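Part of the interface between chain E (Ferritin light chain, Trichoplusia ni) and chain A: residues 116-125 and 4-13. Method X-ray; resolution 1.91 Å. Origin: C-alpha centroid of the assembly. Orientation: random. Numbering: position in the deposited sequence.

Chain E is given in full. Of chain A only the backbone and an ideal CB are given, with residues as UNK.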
# COMPACT_ATOMS: atom_id res chain seq x y z
N TYR E 116 -29.89 52.57 0.63
CA TYR E 116 -28.80 51.86 -0.02
C TYR E 116 -29.17 51.70 -1.49
O TYR E 116 -30.20 51.12 -1.80
CB TYR E 116 -28.63 50.47 0.62
CG TYR E 116 -27.45 49.67 0.09
CD1 TYR E 116 -26.28 49.57 0.84
CD2 TYR E 116 -27.52 49.00 -1.14
CE1 TYR E 116 -25.19 48.80 0.38
CE2 TYR E 116 -26.44 48.24 -1.61
CZ TYR E 116 -25.28 48.14 -0.84
OH TYR E 116 -24.22 47.36 -1.27
N THR E 117 -28.35 52.22 -2.40
CA THR E 117 -28.64 52.06 -3.82
C THR E 117 -27.61 51.10 -4.39
O THR E 117 -26.42 51.23 -4.12
CB THR E 117 -28.56 53.40 -4.59
OG1 THR E 117 -27.20 53.80 -4.70
CG2 THR E 117 -29.33 54.48 -3.86
N ALA E 118 -28.07 50.13 -5.17
CA ALA E 118 -27.18 49.12 -5.74
C ALA E 118 -26.50 49.55 -7.04
O ALA E 118 -25.42 49.03 -7.36
CB ALA E 118 -27.96 47.82 -5.97
N GLU E 119 -27.10 50.47 -7.78
CA GLU E 119 -26.50 50.92 -9.05
C GLU E 119 -25.43 51.97 -8.78
O GLU E 119 -25.73 53.15 -8.63
CB GLU E 119 -27.58 51.51 -9.97
CG GLU E 119 -28.78 50.59 -10.22
CD GLU E 119 -29.88 50.72 -9.15
OE1 GLU E 119 -29.67 51.40 -8.13
OE2 GLU E 119 -30.96 50.12 -9.34
N ASN E 120 -24.17 51.55 -8.73
CA ASN E 120 -23.07 52.48 -8.45
C ASN E 120 -21.86 52.15 -9.31
O ASN E 120 -21.73 51.02 -9.77
CB ASN E 120 -22.56 52.32 -7.01
CG ASN E 120 -23.59 52.67 -5.97
OD1 ASN E 120 -24.09 53.79 -5.91
ND2 ASN E 120 -23.88 51.70 -5.10
N HIS E 121 -20.98 53.13 -9.49
CA HIS E 121 -19.74 52.84 -10.20
C HIS E 121 -18.86 52.16 -9.12
O HIS E 121 -19.22 52.14 -7.94
CB HIS E 121 -19.10 54.12 -10.79
CG HIS E 121 -18.76 55.18 -9.79
ND1 HIS E 121 -19.28 56.46 -9.87
CD2 HIS E 121 -17.87 55.20 -8.77
CE1 HIS E 121 -18.72 57.22 -8.95
NE2 HIS E 121 -17.86 56.48 -8.27
N GLU E 122 -17.73 51.60 -9.52
CA GLU E 122 -16.87 50.86 -8.60
C GLU E 122 -16.43 51.56 -7.32
O GLU E 122 -16.54 50.99 -6.24
CB GLU E 122 -15.64 50.33 -9.35
CG GLU E 122 -15.98 49.30 -10.43
CD GLU E 122 -16.44 49.93 -11.75
OE1 GLU E 122 -16.62 51.16 -11.82
OE2 GLU E 122 -16.62 49.17 -12.73
N LEU E 123 -15.92 52.78 -7.43
CA LEU E 123 -15.49 53.50 -6.23
C LEU E 123 -16.67 53.77 -5.29
O LEU E 123 -16.56 53.58 -4.08
CB LEU E 123 -14.80 54.82 -6.60
CG LEU E 123 -14.39 55.70 -5.40
CD1 LEU E 123 -13.43 54.93 -4.47
CD2 LEU E 123 -13.71 56.97 -5.91
N GLU E 124 -17.79 54.21 -5.85
CA GLU E 124 -18.98 54.47 -5.03
C GLU E 124 -19.43 53.21 -4.28
O GLU E 124 -19.81 53.28 -3.11
CB GLU E 124 -20.19 54.88 -5.88
CG GLU E 124 -20.20 56.26 -6.46
CD GLU E 124 -21.48 56.50 -7.27
OE1 GLU E 124 -21.79 55.69 -8.18
OE2 GLU E 124 -22.18 57.50 -6.98
N ALA E 125 -19.44 52.08 -4.99
CA ALA E 125 -19.88 50.82 -4.38
C ALA E 125 -18.98 50.41 -3.22
O ALA E 125 -19.46 49.97 -2.18
CB ALA E 125 -19.94 49.70 -5.44
N UNK A 4 -17.59 57.85 3.89
CA UNK A 4 -16.75 57.69 2.72
C UNK A 4 -17.63 57.86 1.47
O UNK A 4 -17.22 58.49 0.50
CB UNK A 4 -16.05 56.33 2.73
N UNK A 5 -18.84 57.31 1.51
CA UNK A 5 -19.75 57.41 0.37
C UNK A 5 -20.06 58.88 0.03
O UNK A 5 -20.06 59.28 -1.13
CB UNK A 5 -21.05 56.65 0.67
N UNK A 6 -20.33 59.68 1.06
CA UNK A 6 -20.62 61.09 0.81
C UNK A 6 -19.38 61.81 0.27
O UNK A 6 -19.50 62.70 -0.58
CB UNK A 6 -21.11 61.77 2.09
N UNK A 7 -18.19 61.46 0.75
CA UNK A 7 -16.97 62.08 0.23
C UNK A 7 -16.83 61.77 -1.25
O UNK A 7 -16.44 62.62 -2.05
CB UNK A 7 -15.74 61.60 1.00
N UNK A 8 -17.14 60.53 -1.63
CA UNK A 8 -17.04 60.14 -3.03
C UNK A 8 -18.05 60.93 -3.89
O UNK A 8 -17.70 61.43 -4.96
CB UNK A 8 -17.27 58.64 -3.18
N UNK A 9 -19.28 61.03 -3.42
CA UNK A 9 -20.33 61.76 -4.15
C UNK A 9 -19.89 63.20 -4.39
O UNK A 9 -20.06 63.73 -5.48
CB UNK A 9 -21.65 61.73 -3.38
N UNK A 10 -19.33 63.83 -3.36
CA UNK A 10 -18.88 65.21 -3.49
C UNK A 10 -17.68 65.35 -4.42
O UNK A 10 -17.72 66.12 -5.38
CB UNK A 10 -18.53 65.77 -2.11
N UNK A 11 -16.61 64.61 -4.15
CA UNK A 11 -15.40 64.69 -4.97
C UNK A 11 -15.50 64.17 -6.40
O UNK A 11 -14.76 64.61 -7.27
CB UNK A 11 -14.28 63.92 -4.26
N UNK A 12 -16.41 63.24 -6.65
CA UNK A 12 -16.56 62.70 -8.00
C UNK A 12 -17.52 63.55 -8.82
O UNK A 12 -17.97 63.13 -9.89
CB UNK A 12 -17.05 61.25 -7.95
N UNK A 13 -17.83 64.74 -8.32
CA UNK A 13 -18.71 65.64 -9.05
C UNK A 13 -17.90 66.44 -10.05
O UNK A 13 -16.74 66.76 -9.80
CB UNK A 13 -19.46 66.57 -8.09

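Chain A enters as a helix across the start of a chain E helix, so its useful faces recur at intervals of three and four residues. At position 4 the ideal CB has nothing of chain E within 5.5 Å, and the visible atoms allow many helix-compatible residues. The deposited residue is Cys A4, with chi1 t and its covalent partner elsewhere in the structure.

Position 5 is more demanding. Its CA-to-CB bond points sideways, and the ideal CB lies 5.2 Å from Glu E124 O, too far for a short side chain to gain much. Farther out, chain E offers the carbonyl oxygen Asn E120 OD1 and the hydroxyl Thr E117 OG1, while Asn E120 ND2 is engaged by Thr E117 O at 2.8 Å. A long side chain ending in a donor is therefore suited: Tyr or Arg, with Lys reaching only at full stretch; Tyr would also fill the space on the way. The deposited Tyr A5, chi1 t, sends its end nearer to chain E than its first bond suggests. Its OH donates a hydrogen bond to Asn E120 OD1 at 3.2 Å. The ring presents its edge to Glu E124 O, which lies 3.4 Å from Tyr A5 CD1, and the side chains also meet, with Glu E124 CB 4.1 Å from Tyr A5 CE1.

Positions 6 and 7 turn out of reach of chain E, which therefore sets no preference; they are Asn A6 and Asp A7, the latter's carboxylate hydrogen-bonded elsewhere in the structure.

At position 8 the CA-to-CB bond points toward chain E, and the ideal CB lies 4.7 Å from Leu E123 CG and 4.9 Å from Glu E124 CA. The surroundings are largely hydrocarbon, including the aliphatic part of Glu E124, so a compact apolar residue such as Ala, Val or Ile fits the setting. Val A8, chi1 t, packs both methyls on Leu E123, with CG2 3.9 Å and CG1 4.1 Å from Leu E123 CG; CG1 also lies 3.8 Å from Glu E124 CG and 4.0 Å from His E121 NE2.

Position 9 points sideways with no chain E atom within 5.5 Å of its ideal CB, so small or polar residues would serve; it is Ala A9. Positions 10 and 11 are out of reach, and chain E does not choose between residues there. They are Leu A10, which touches a crystal neighbour, and Asp A11.

Position 12, the first residue to leave helical phi/psi, again points toward chain E. Its ideal CB is 4.5 Å from His E121 CE1, and the leucine tip lies nearby, favouring a small or medium apolar or sulfur-bearing side chain. Cys A12, chi1 m, places SG 4.0 Å from Leu E123 CD2 and obliquely to the imidazole, 4.3 Å from His E121 NE2; SG is also covalently bonded elsewhere in the structure.

At position 13 an ideal CB would be crowded by Leu A10 O, 3.2 Å away, which favours glycine. Gly A13 is deposited, poorly ordered and without contact to chain E.

Chain A, residues 4-13: CYNDVALDCG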
# COMPACT_ATOMS: atom_id res chain seq x y z
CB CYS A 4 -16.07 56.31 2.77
SG CYS A 4 -15.21 55.84 1.24
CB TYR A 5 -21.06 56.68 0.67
CG TYR A 5 -21.99 56.56 -0.51
CD1 TYR A 5 -21.70 55.67 -1.54
CD2 TYR A 5 -23.18 57.28 -0.57
CE1 TYR A 5 -22.58 55.49 -2.60
CE2 TYR A 5 -24.07 57.12 -1.63
CZ TYR A 5 -23.77 56.21 -2.65
OH TYR A 5 -24.64 56.00 -3.69
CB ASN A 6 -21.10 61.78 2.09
CG ASN A 6 -21.53 63.22 1.83
OD1 ASN A 6 -22.41 63.47 1.00
ND2 ASN A 6 -20.91 64.16 2.53
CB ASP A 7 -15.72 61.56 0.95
CG ASP A 7 -15.54 62.16 2.34
OD1 ASP A 7 -14.64 61.69 3.07
OD2 ASP A 7 -16.28 63.10 2.70
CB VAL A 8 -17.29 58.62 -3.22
CG1 VAL A 8 -17.45 58.29 -4.71
CG2 VAL A 8 -16.10 57.84 -2.65
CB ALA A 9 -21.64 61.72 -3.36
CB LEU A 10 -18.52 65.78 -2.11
CG LEU A 10 -19.68 65.94 -1.13
CD1 LEU A 10 -19.16 66.37 0.24
CD2 LEU A 10 -20.67 66.97 -1.67
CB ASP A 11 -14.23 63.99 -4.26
CG ASP A 11 -13.66 64.82 -3.12
OD1 ASP A 11 -13.34 66.00 -3.36
OD2 ASP A 11 -13.52 64.29 -2.00
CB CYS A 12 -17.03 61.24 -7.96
SG CYS A 12 -15.76 60.08 -7.34
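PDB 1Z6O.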